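Side-chain contacts in endo-1,4-beta-xylanase (Pseudoalteromonas haloplanktis, PDB 1H12), which cleaves internal beta-1,4 linkages of xylan as a cold-adapted glycoside hydrolase of family 8: residues A[171-176]-A[214-219]; A[177-182]-A[187-192]; A[241-246]-A[251-256]; A[246-251]-A[262-267]. One frame throughout, in Å; residues are numbered along the deposited sequence.

Interaction 1: residues A[171-176]-A[214-219]; sequences DAITML and NNVTNQ
Ile-173 reaches from the helix toward Val-216 and the carbonyl of Asn-215, and its contact is made at the very end of the side chain. Its CB points at the 214-219 segment but stays well short of it, and the CG2 branch does not reach it. CG1 carries the chain onward, anti to the carbonyl carbon (chi1 -60°), and a second turn about CB-CG1 (chi2 -57°) bends CD1 round toward the loop. There CD1 meets two partners: Val-216 CG1 at 4.1 Å and the backbone O of Asn-215, also at 4.1 Å. That oxygen is hydrogen-bonded to the hydroxyl of Tyr-169; the methyl makes van der Waals contact with it.

One helical turn further on, Leu-176 comes at the same valine methyl from another side, its CD1 lying 3.7 Å from Val-216 CG1. Ile-173 CD1 and Leu-176 CD1 are themselves 4.2 Å apart, which makes the three methyls a compact triangle with Val-216 CG1 at the apex on the loop. No hydrogen bond crosses between the segments; the contact is van der Waals packing, mostly methyl on methyl.

The valine belongs to the short connection between helices 206-215 and 219-243, and it also leans on Asp-221. Leu-176 packs on Ala-150 of helix 143-160 and on Trp-225 of helix 219-243. The contact thus packs helix 168-182 on the link between helices 206-215 and 219-243, with helix 143-160 behind Leu-176.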
# COMPACT_ATOMS: atom_id res chain seq x y z
N ASP A 171 -9.69 -5.76 -17.59
CA ASP A 171 -10.00 -5.76 -16.17
C ASP A 171 -9.46 -4.49 -15.49
O ASP A 171 -10.11 -3.93 -14.61
CB ASP A 171 -9.49 -7.01 -15.49
CG ASP A 171 -10.24 -8.27 -15.85
OD1 ASP A 171 -11.33 -8.17 -16.43
OD2 ASP A 171 -9.76 -9.38 -15.56
N ALA A 172 -8.27 -4.05 -15.89
CA ALA A 172 -7.68 -2.87 -15.29
C ALA A 172 -8.48 -1.61 -15.64
O ALA A 172 -8.69 -0.75 -14.77
CB ALA A 172 -6.27 -2.66 -15.80
N ILE A 173 -8.90 -1.46 -16.89
CA ILE A 173 -9.66 -0.29 -17.29
C ILE A 173 -11.01 -0.27 -16.59
O ILE A 173 -11.48 0.78 -16.17
CB ILE A 173 -9.80 -0.18 -18.82
CG1 ILE A 173 -8.39 -0.08 -19.46
CG2 ILE A 173 -10.73 0.93 -19.22
CD1 ILE A 173 -7.58 0.98 -19.00
N THR A 174 -11.64 -1.44 -16.42
CA THR A 174 -12.86 -1.53 -15.66
C THR A 174 -12.62 -1.05 -14.22
O THR A 174 -13.43 -0.29 -13.67
CB THR A 174 -13.36 -2.97 -15.67
OG1 THR A 174 -13.70 -3.32 -17.03
CG2 THR A 174 -14.60 -3.15 -14.81
N MET A 175 -11.52 -1.49 -13.62
CA MET A 175 -11.18 -1.07 -12.27
C MET A 175 -10.96 0.44 -12.18
O MET A 175 -11.45 1.09 -11.26
CB MET A 175 -9.93 -1.82 -11.80
CG MET A 175 -9.65 -1.69 -10.32
SD MET A 175 -10.85 -2.52 -9.23
CE MET A 175 -10.57 -4.23 -9.74
N LEU A 176 -10.24 1.02 -13.14
CA LEU A 176 -10.03 2.49 -13.15
C LEU A 176 -11.37 3.22 -13.26
O LEU A 176 -11.57 4.24 -12.59
CB LEU A 176 -9.11 2.89 -14.29
CG LEU A 176 -7.66 2.47 -14.16
CD1 LEU A 176 -6.90 2.96 -15.41
CD2 LEU A 176 -7.01 3.05 -12.92
N ASN A 214 -0.75 7.18 -18.34
CA ASN A 214 0.01 6.71 -19.48
C ASN A 214 -0.46 5.38 -20.05
O ASN A 214 0.07 4.91 -21.05
CB ASN A 214 1.48 6.62 -19.13
CG ASN A 214 2.13 7.97 -18.97
OD1 ASN A 214 1.56 9.01 -19.42
ND2 ASN A 214 3.27 7.99 -18.33
N ASN A 215 -1.44 4.76 -19.40
CA ASN A 215 -1.92 3.43 -19.77
C ASN A 215 -3.38 3.37 -20.13
O ASN A 215 -3.90 2.29 -20.37
CB ASN A 215 -1.53 2.41 -18.70
CG ASN A 215 -0.08 2.05 -18.78
OD1 ASN A 215 0.27 1.10 -19.50
ND2 ASN A 215 0.81 2.79 -18.11
N VAL A 216 -4.04 4.52 -20.20
CA VAL A 216 -5.43 4.59 -20.71
C VAL A 216 -5.32 4.99 -22.21
O VAL A 216 -4.37 5.50 -22.62
CB VAL A 216 -6.30 5.51 -19.88
CG1 VAL A 216 -6.49 4.92 -18.50
CG2 VAL A 216 -5.76 6.93 -19.83
N THR A 217 -6.43 4.86 -22.92
CA THR A 217 -6.36 5.14 -24.37
C THR A 217 -7.35 6.13 -24.84
O THR A 217 -7.69 6.05 -26.00
CB THR A 217 -6.61 4.01 -25.29
OG1 THR A 217 -7.90 3.49 -24.88
CG2 THR A 217 -5.48 2.89 -25.16
N ASN A 218 -7.68 7.10 -24.05
CA ASN A 218 -8.39 8.28 -24.52
C ASN A 218 -7.83 9.51 -23.80
O ASN A 218 -7.42 9.46 -22.65
CB ASN A 218 -9.89 8.14 -24.38
CG ASN A 218 -10.41 8.16 -22.88
OD1 ASN A 218 -10.76 9.22 -22.34
ND2 ASN A 218 -10.45 6.97 -22.19
N GLN A 219 -7.86 10.63 -24.53
CA GLN A 219 -7.28 11.86 -24.04
C GLN A 219 -7.96 12.35 -22.77
O GLN A 219 -7.24 12.82 -21.84
CB GLN A 219 -7.46 12.92 -25.13
CG GLN A 219 -6.89 14.28 -24.74
CD GLN A 219 -7.10 15.33 -25.80
OE1 GLN A 219 -6.69 15.12 -26.96
NE2 GLN A 219 -7.70 16.43 -25.42

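Interaction 2: residues A[177-182]-A[187-192]; sequences NTIKNK and QIIRFS
Ile-179 overlaps Ile-189 through its CG2 methyl, which lies 4.0 Å from Ile-189 CD1. This one methyl pair makes up the apolar part of the contact. On the strand side the reach comes from the torsions: CG1 of Ile-189 stands anti to the backbone N (chi1 -166°), and the next turn (chi2 73°) swings CD1 toward the helix.

A second touch joins the helix end to Arg-190, whose CD sits 4.0 Å from the backbone O of Lys-182. The arginine is extended from CG to NE and runs past this carbonyl without bonding to it. Its guanidinium is held instead by polar partners nearby in the chain. NH1 donates to Ser-192 O at 3.2 Å with an N-H...O angle of 151°; the donor lies in the carbonyl plane, while the oxygen is tilted out of the guanidinium plane. NH1 also forms a salt bridge with Asp-196, and NE makes a weak bond to Met-184 O. A leucine in place of Arg-190 would probably leave Asp-196 without its positive mate and Ser-192 O without this donor.

Segment 177-182 ends helix 168-182, just before the tight hairpin of strands 184-185 and 188-189, whose second strand lies in 187-192. Met-184 touches both isoleucines. Beyond them, Ile-179 packs on Trp-225 of helix 219-243, and Ile-189 on Pro-143 and Glu-147 of helix 143-160.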
# COMPACT_ATOMS: atom_id res chain seq x y z
N ASN A 177 -12.25 2.70 -14.11
CA ASN A 177 -13.56 3.39 -14.22
C ASN A 177 -14.34 3.29 -12.94
O ASN A 177 -15.00 4.25 -12.54
CB ASN A 177 -14.33 2.74 -15.38
CG ASN A 177 -13.81 3.19 -16.74
OD1 ASN A 177 -13.04 4.09 -16.85
ND2 ASN A 177 -14.18 2.44 -17.75
N THR A 178 -14.25 2.14 -12.25
CA THR A 178 -14.87 2.01 -10.95
C THR A 178 -14.30 3.01 -9.95
O THR A 178 -15.04 3.63 -9.18
CB THR A 178 -14.75 0.57 -10.45
OG1 THR A 178 -15.58 -0.24 -11.30
CG2 THR A 178 -15.16 0.41 -9.00
N ILE A 179 -12.99 3.16 -9.92
CA ILE A 179 -12.38 4.13 -9.02
C ILE A 179 -12.93 5.53 -9.31
O ILE A 179 -13.36 6.25 -8.41
CB ILE A 179 -10.85 4.08 -9.10
CG1 ILE A 179 -10.32 2.75 -8.61
CG2 ILE A 179 -10.27 5.23 -8.27
CD1 ILE A 179 -8.85 2.49 -9.00
N LYS A 180 -12.89 5.92 -10.59
CA LYS A 180 -13.36 7.23 -10.97
C LYS A 180 -14.82 7.45 -10.62
O LYS A 180 -15.19 8.52 -10.12
CB LYS A 180 -13.11 7.41 -12.48
CG LYS A 180 -13.58 8.73 -13.02
CD LYS A 180 -13.12 8.86 -14.51
CE LYS A 180 -13.47 10.12 -15.14
NZ LYS A 180 -13.03 9.81 -16.59
N ASN A 181 -15.66 6.47 -10.89
CA ASN A 181 -17.10 6.65 -10.75
C ASN A 181 -17.63 6.42 -9.36
O ASN A 181 -18.72 6.94 -9.05
CB ASN A 181 -17.82 5.69 -11.70
CG ASN A 181 -17.63 6.03 -13.12
OD1 ASN A 181 -17.43 7.14 -13.48
ND2 ASN A 181 -17.76 4.98 -13.98
N LYS A 182 -16.95 5.64 -8.55
CA LYS A 182 -17.43 5.26 -7.25
C LYS A 182 -16.57 5.69 -6.08
O LYS A 182 -17.07 5.75 -4.95
CB LYS A 182 -17.57 3.70 -7.17
CG LYS A 182 -18.40 3.08 -8.26
CD LYS A 182 -19.87 3.47 -8.30
CE LYS A 182 -20.61 2.78 -9.41
NZ LYS A 182 -22.03 3.21 -9.47
N GLN A 187 -11.60 14.37 -7.66
CA GLN A 187 -10.30 13.86 -8.07
C GLN A 187 -9.38 13.52 -6.90
O GLN A 187 -8.21 13.39 -7.11
CB GLN A 187 -9.64 14.78 -9.08
CG GLN A 187 -10.40 14.83 -10.42
CD GLN A 187 -9.83 15.77 -11.42
OE1 GLN A 187 -9.52 16.90 -11.03
NE2 GLN A 187 -9.49 15.31 -12.59
N ILE A 188 -9.95 13.32 -5.72
CA ILE A 188 -9.24 12.84 -4.55
C ILE A 188 -9.88 11.53 -4.11
O ILE A 188 -11.10 11.42 -3.92
CB ILE A 188 -9.28 13.85 -3.41
CG1 ILE A 188 -8.45 15.11 -3.83
CG2 ILE A 188 -8.67 13.26 -2.16
CD1 ILE A 188 -8.51 16.20 -2.92
N ILE A 189 -9.04 10.52 -3.89
CA ILE A 189 -9.54 9.21 -3.46
C ILE A 189 -10.34 9.31 -2.19
O ILE A 189 -9.94 9.95 -1.21
CB ILE A 189 -8.35 8.22 -3.38
CG1 ILE A 189 -8.82 6.78 -3.27
CG2 ILE A 189 -7.38 8.58 -2.28
CD1 ILE A 189 -9.39 6.18 -4.53
N ARG A 190 -11.49 8.66 -2.18
CA ARG A 190 -12.35 8.62 -1.02
C ARG A 190 -11.85 7.59 0.01
O ARG A 190 -11.35 6.54 -0.31
CB ARG A 190 -13.76 8.21 -1.45
CG ARG A 190 -14.52 9.31 -2.16
CD ARG A 190 -15.88 8.81 -2.63
NE ARG A 190 -16.77 9.85 -3.11
CZ ARG A 190 -17.48 10.65 -2.36
NH1 ARG A 190 -17.51 10.52 -1.05
NH2 ARG A 190 -18.19 11.63 -2.90
N PHE A 191 -12.13 7.94 1.29
CA PHE A 191 -12.19 6.91 2.30
C PHE A 191 -13.45 6.07 2.18
O PHE A 191 -13.41 4.86 2.38
CB PHE A 191 -12.08 7.54 3.70
CG PHE A 191 -12.11 6.49 4.79
CD1 PHE A 191 -11.04 5.69 5.02
CD2 PHE A 191 -13.25 6.35 5.57
CE1 PHE A 191 -11.07 4.76 6.03
CE2 PHE A 191 -13.29 5.39 6.55
CZ PHE A 191 -12.20 4.63 6.79
N SER A 192 -14.58 6.71 1.88
CA SER A 192 -15.86 6.04 1.80
C SER A 192 -16.75 6.66 0.73
O SER A 192 -16.85 7.88 0.66
CB SER A 192 -16.59 6.15 3.13
OG SER A 192 -17.93 5.63 3.06

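Interaction 3: residues A[241-246]-A[251-256]; sequences TKVSGS and LPTFLS
Van der Waals packing joins Val-243 to the chain at Leu-251, Pro-252 and Thr-253. The valine sits against the carbonyl of Leu-251, with CB 3.5 Å from Leu-251 O and both methyls, CG1 and CG2, 3.6 Å from that same oxygen, so the branched end straddles it. CG2 extends the contact to Pro-252 N at 4.2 Å. On the other branch, CG1 meets the methyl CG2 of Thr-253 at 4.3 Å. The side chain of Leu-251 itself points away from the valine, which therefore packs on backbone here.

No hydrogen bond crosses between the segments. Within 251-256, Thr-253 OG1 donates to Leu-255 O at 3.0 Å, from a position 43° out of the carbonyl plane; the backbone N of Thr-253 bonds to His-239 NE2 of helix 219-243.

Within 251-256, Leu-255 CG also packs over the centre of the Phe-254 ring.

Val-243 lies near the C-terminal end of the long helix that begins at 219, and the chain returns along that helix, where Pro-252 packs on His-239 and Phe-240. Leu-251 turns to Ala-309, Phe-312 and Leu-313, so the returning chain is wedged between helices 219-243 and 300-318.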
# COMPACT_ATOMS: atom_id res chain seq x y z
N THR A 241 2.35 19.78 5.70
CA THR A 241 2.42 21.12 6.28
C THR A 241 1.59 21.17 7.56
O THR A 241 2.03 21.71 8.56
CB THR A 241 1.93 22.15 5.26
OG1 THR A 241 2.79 22.15 4.10
CG2 THR A 241 1.89 23.58 5.85
N LYS A 242 0.40 20.64 7.52
CA LYS A 242 -0.51 20.68 8.66
C LYS A 242 -0.05 19.85 9.81
O LYS A 242 -0.32 20.22 10.96
CB LYS A 242 -1.93 20.31 8.25
CG LYS A 242 -2.56 21.29 7.25
CD LYS A 242 -3.34 22.19 7.79
CE LYS A 242 -4.31 22.86 6.70
NZ LYS A 242 -5.34 23.43 7.67
N VAL A 243 0.68 18.75 9.57
CA VAL A 243 1.18 17.95 10.69
C VAL A 243 2.57 18.37 11.19
O VAL A 243 3.05 17.80 12.15
CB VAL A 243 1.14 16.43 10.43
CG1 VAL A 243 -0.27 15.98 10.15
CG2 VAL A 243 2.11 15.98 9.35
N SER A 244 3.16 19.36 10.51
CA SER A 244 4.49 19.80 10.99
C SER A 244 4.41 20.53 12.31
O SER A 244 3.53 21.31 12.55
CB SER A 244 5.10 20.73 9.92
OG SER A 244 6.37 21.20 10.32
N GLY A 245 5.38 20.25 13.16
CA GLY A 245 5.46 20.93 14.47
C GLY A 245 4.25 20.65 15.32
O GLY A 245 3.48 19.67 15.14
N SER A 246 4.00 21.52 16.29
CA SER A 246 2.87 21.34 17.15
C SER A 246 1.58 21.51 16.41
O SER A 246 1.51 22.44 15.61
CB SER A 246 2.95 22.39 18.30
OG SER A 246 1.91 22.18 19.19
N LEU A 251 4.16 13.52 12.11
CA LEU A 251 3.64 12.24 11.62
C LEU A 251 2.31 12.46 10.95
O LEU A 251 1.42 13.14 11.47
CB LEU A 251 3.50 11.19 12.74
CG LEU A 251 4.79 10.70 13.35
CD1 LEU A 251 4.49 9.70 14.45
CD2 LEU A 251 5.71 10.08 12.29
N PRO A 252 2.11 11.83 9.77
CA PRO A 252 0.83 11.89 9.10
C PRO A 252 -0.22 11.06 9.85
O PRO A 252 0.13 10.24 10.70
CB PRO A 252 1.14 11.31 7.73
CG PRO A 252 2.20 10.27 8.05
CD PRO A 252 3.05 10.90 9.13
N THR A 253 -1.50 11.28 9.51
CA THR A 253 -2.59 10.71 10.27
C THR A 253 -3.45 9.77 9.43
O THR A 253 -3.38 9.74 8.20
CB THR A 253 -3.44 11.78 10.95
OG1 THR A 253 -4.18 12.54 10.00
CG2 THR A 253 -2.55 12.74 11.73
N PHE A 254 -4.27 9.01 10.13
CA PHE A 254 -5.23 8.07 9.57
C PHE A 254 -6.16 8.72 8.54
O PHE A 254 -6.29 8.27 7.41
CB PHE A 254 -6.00 7.45 10.75
CG PHE A 254 -7.18 6.61 10.41
CD1 PHE A 254 -7.27 5.86 9.24
CD2 PHE A 254 -8.25 6.56 11.30
CE1 PHE A 254 -8.42 5.09 8.98
CE2 PHE A 254 -9.39 5.81 11.05
CZ PHE A 254 -9.47 5.10 9.89
N LEU A 255 -6.84 9.80 8.96
CA LEU A 255 -7.84 10.46 8.15
C LEU A 255 -7.52 11.94 8.01
O LEU A 255 -6.95 12.57 8.90
CB LEU A 255 -9.25 10.31 8.76
CG LEU A 255 -9.78 8.88 8.77
CD1 LEU A 255 -11.08 8.81 9.52
CD2 LEU A 255 -9.96 8.33 7.35
N SER A 256 -7.94 12.51 6.87
CA SER A 256 -7.72 13.88 6.55
C SER A 256 -8.90 14.46 5.79
O SER A 256 -9.56 13.75 5.00
CB SER A 256 -6.47 14.01 5.63
OG SER A 256 -6.16 15.33 5.26

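Interaction 4: residues A[246-251]-A[262-267]; sequences SPHWNL and PVIGYI
His-248 meets Pro-262 and Ile-264 because two pairs of torsions converge. In the histidine, CG stands anti to the carbonyl carbon (chi1 -61°), and a chi2 of -73° turns the imidazole so that one face looks at the proline. In Ile-264, CG1 likewise stands anti to the carbonyl carbon, and a second turn in the same sense folds CD1 back to the rim of the ring.

Pro-262 CG lies over that face, 3.9 Å from the ring centroid and 20° off its normal, in a CH-pi contact. It is displaced toward the rim, with NE2 of His-248 its nearest ring atom at 3.7 Å. The neighbouring CB of Pro-262 rests 3.9 Å from His-248 CE1, so the pyrrolidine touches with two of its carbons. The opposite face is taken by Pro-247 CG, 3.8 Å above the plane, and the imidazole is thus sandwiched between prolines. Ile-264 CD1 adds a contact at the edge, in plane, 4.0 Å from His-248 CE1.

His-248 opens a type I' turn that ends at Leu-251, and a cis peptide precedes Pro-247. Val-243 and Tyr-331 also touch the histidine. An alanine in place of His-248 would probably open a gap between Pro-247 and Pro-262 and leave the methyl of Ile-264 without the ring edge it packs on.

With no hydrogen bond across the segments, the imidazole serves here as a flat surface: two parts of the same long loop are joined by dispersion and by the CH-pi contact of Pro-262.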
# COMPACT_ATOMS: atom_id res chain seq x y z
N SER A 246 4.00 21.52 16.29
CA SER A 246 2.87 21.34 17.15
C SER A 246 1.58 21.51 16.41
O SER A 246 1.51 22.44 15.61
CB SER A 246 2.95 22.39 18.30
OG SER A 246 1.91 22.18 19.19
N PRO A 247 0.53 20.73 16.66
CA PRO A 247 0.46 19.66 17.67
C PRO A 247 0.65 18.25 17.18
O PRO A 247 0.65 17.33 18.02
CB PRO A 247 -0.98 19.83 18.18
CG PRO A 247 -1.75 20.14 16.90
CD PRO A 247 -0.85 21.03 16.15
N HIS A 248 0.80 18.04 15.88
CA HIS A 248 0.87 16.68 15.34
C HIS A 248 2.29 16.11 15.27
O HIS A 248 2.47 14.90 15.11
CB HIS A 248 0.20 16.59 13.97
CG HIS A 248 -1.25 16.94 14.02
ND1 HIS A 248 -2.18 16.09 14.55
CD2 HIS A 248 -1.92 18.05 13.61
CE1 HIS A 248 -3.36 16.70 14.51
NE2 HIS A 248 -3.23 17.89 13.93
N TRP A 249 3.30 16.96 15.41
CA TRP A 249 4.67 16.55 15.52
C TRP A 249 5.17 15.63 14.43
O TRP A 249 5.88 14.67 14.68
CB TRP A 249 4.98 16.06 16.96
CG TRP A 249 4.82 17.16 17.94
CD1 TRP A 249 3.81 17.34 18.86
CD2 TRP A 249 5.65 18.33 18.06
NE1 TRP A 249 4.01 18.50 19.59
CE2 TRP A 249 5.10 19.14 19.08
CE3 TRP A 249 6.79 18.76 17.39
CZ2 TRP A 249 5.68 20.34 19.47
CZ3 TRP A 249 7.38 19.98 17.79
CH2 TRP A 249 6.79 20.74 18.83
N ASN A 250 4.82 16.01 13.20
CA ASN A 250 5.51 15.54 11.99
C ASN A 250 5.16 14.16 11.53
O ASN A 250 5.74 13.68 10.58
CB ASN A 250 7.03 15.69 12.14
CG ASN A 250 7.38 17.11 12.64
OD1 ASN A 250 6.98 18.05 12.03
ND2 ASN A 250 8.04 17.20 13.72
N LEU A 251 4.16 13.52 12.11
CA LEU A 251 3.64 12.24 11.62
C LEU A 251 2.31 12.46 10.95
O LEU A 251 1.42 13.14 11.47
CB LEU A 251 3.50 11.19 12.74
CG LEU A 251 4.79 10.70 13.35
CD1 LEU A 251 4.49 9.70 14.45
CD2 LEU A 251 5.71 10.08 12.29
N PRO A 262 -5.79 17.09 9.33
CA PRO A 262 -6.18 15.87 10.06
C PRO A 262 -7.59 15.95 10.57
O PRO A 262 -8.02 16.98 11.10
CB PRO A 262 -5.15 15.79 11.18
CG PRO A 262 -3.94 16.50 10.61
CD PRO A 262 -4.51 17.64 9.81
N VAL A 263 -8.29 14.83 10.52
CA VAL A 263 -9.57 14.69 11.15
C VAL A 263 -9.33 14.46 12.64
O VAL A 263 -8.54 13.63 13.02
CB VAL A 263 -10.34 13.53 10.56
CG1 VAL A 263 -11.55 13.15 11.40
CG2 VAL A 263 -10.74 13.83 9.14
N ILE A 264 -10.03 15.25 13.49
CA ILE A 264 -9.83 15.17 14.92
C ILE A 264 -10.92 14.31 15.55
O ILE A 264 -12.11 14.65 15.47
CB ILE A 264 -9.76 16.61 15.54
CG1 ILE A 264 -8.71 17.45 14.86
CG2 ILE A 264 -9.53 16.52 17.02
CD1 ILE A 264 -7.32 16.91 14.81
N GLY A 265 -10.52 13.26 16.25
CA GLY A 265 -11.45 12.42 16.94
C GLY A 265 -12.27 11.55 16.03
O GLY A 265 -11.86 11.19 14.90
N TYR A 266 -13.44 11.14 16.54
CA TYR A 266 -14.38 10.32 15.79
C TYR A 266 -15.33 11.20 15.00
O TYR A 266 -15.76 12.27 15.47
CB TYR A 266 -15.14 9.42 16.76
CG TYR A 266 -14.26 8.35 17.35
CD1 TYR A 266 -13.95 7.23 16.60
CD2 TYR A 266 -13.67 8.46 18.59
CE1 TYR A 266 -13.12 6.27 17.11
CE2 TYR A 266 -12.81 7.48 19.10
CZ TYR A 266 -12.58 6.36 18.35
OH TYR A 266 -11.78 5.35 18.80
N ILE A 267 -15.65 10.72 13.80
CA ILE A 267 -16.59 11.39 12.90
C ILE A 267 -17.67 10.48 12.31
O ILE A 267 -18.58 10.99 11.68
CB ILE A 267 -15.89 12.12 11.78
CG1 ILE A 267 -15.05 11.23 10.91
CG2 ILE A 267 -15.08 13.30 12.25
CD1 ILE A 267 -14.71 11.78 9.55

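In the fold
From the N terminus, helix 168-182 supplies the first segment of both early contacts. Interaction 1 closes a long loop by returning the chain to the helix at 214-219, and interaction 2, a short hairpin closure, is nested inside it. Interactions 3 and 4 follow in series, at the end of helix 219-243 and in the long loop before strand 277-278. These two cross, their segments alternating along the chain, and share Ser-246 and Leu-251; Val-243 O and Asn-250 N probably hydrogen-bond between them. Interactions 2 and 3 meet where Phe-191 packs on Phe-254 and Leu-255, linking the hairpin region to the loop after helix 219-243 in this largely helical family 8 fold.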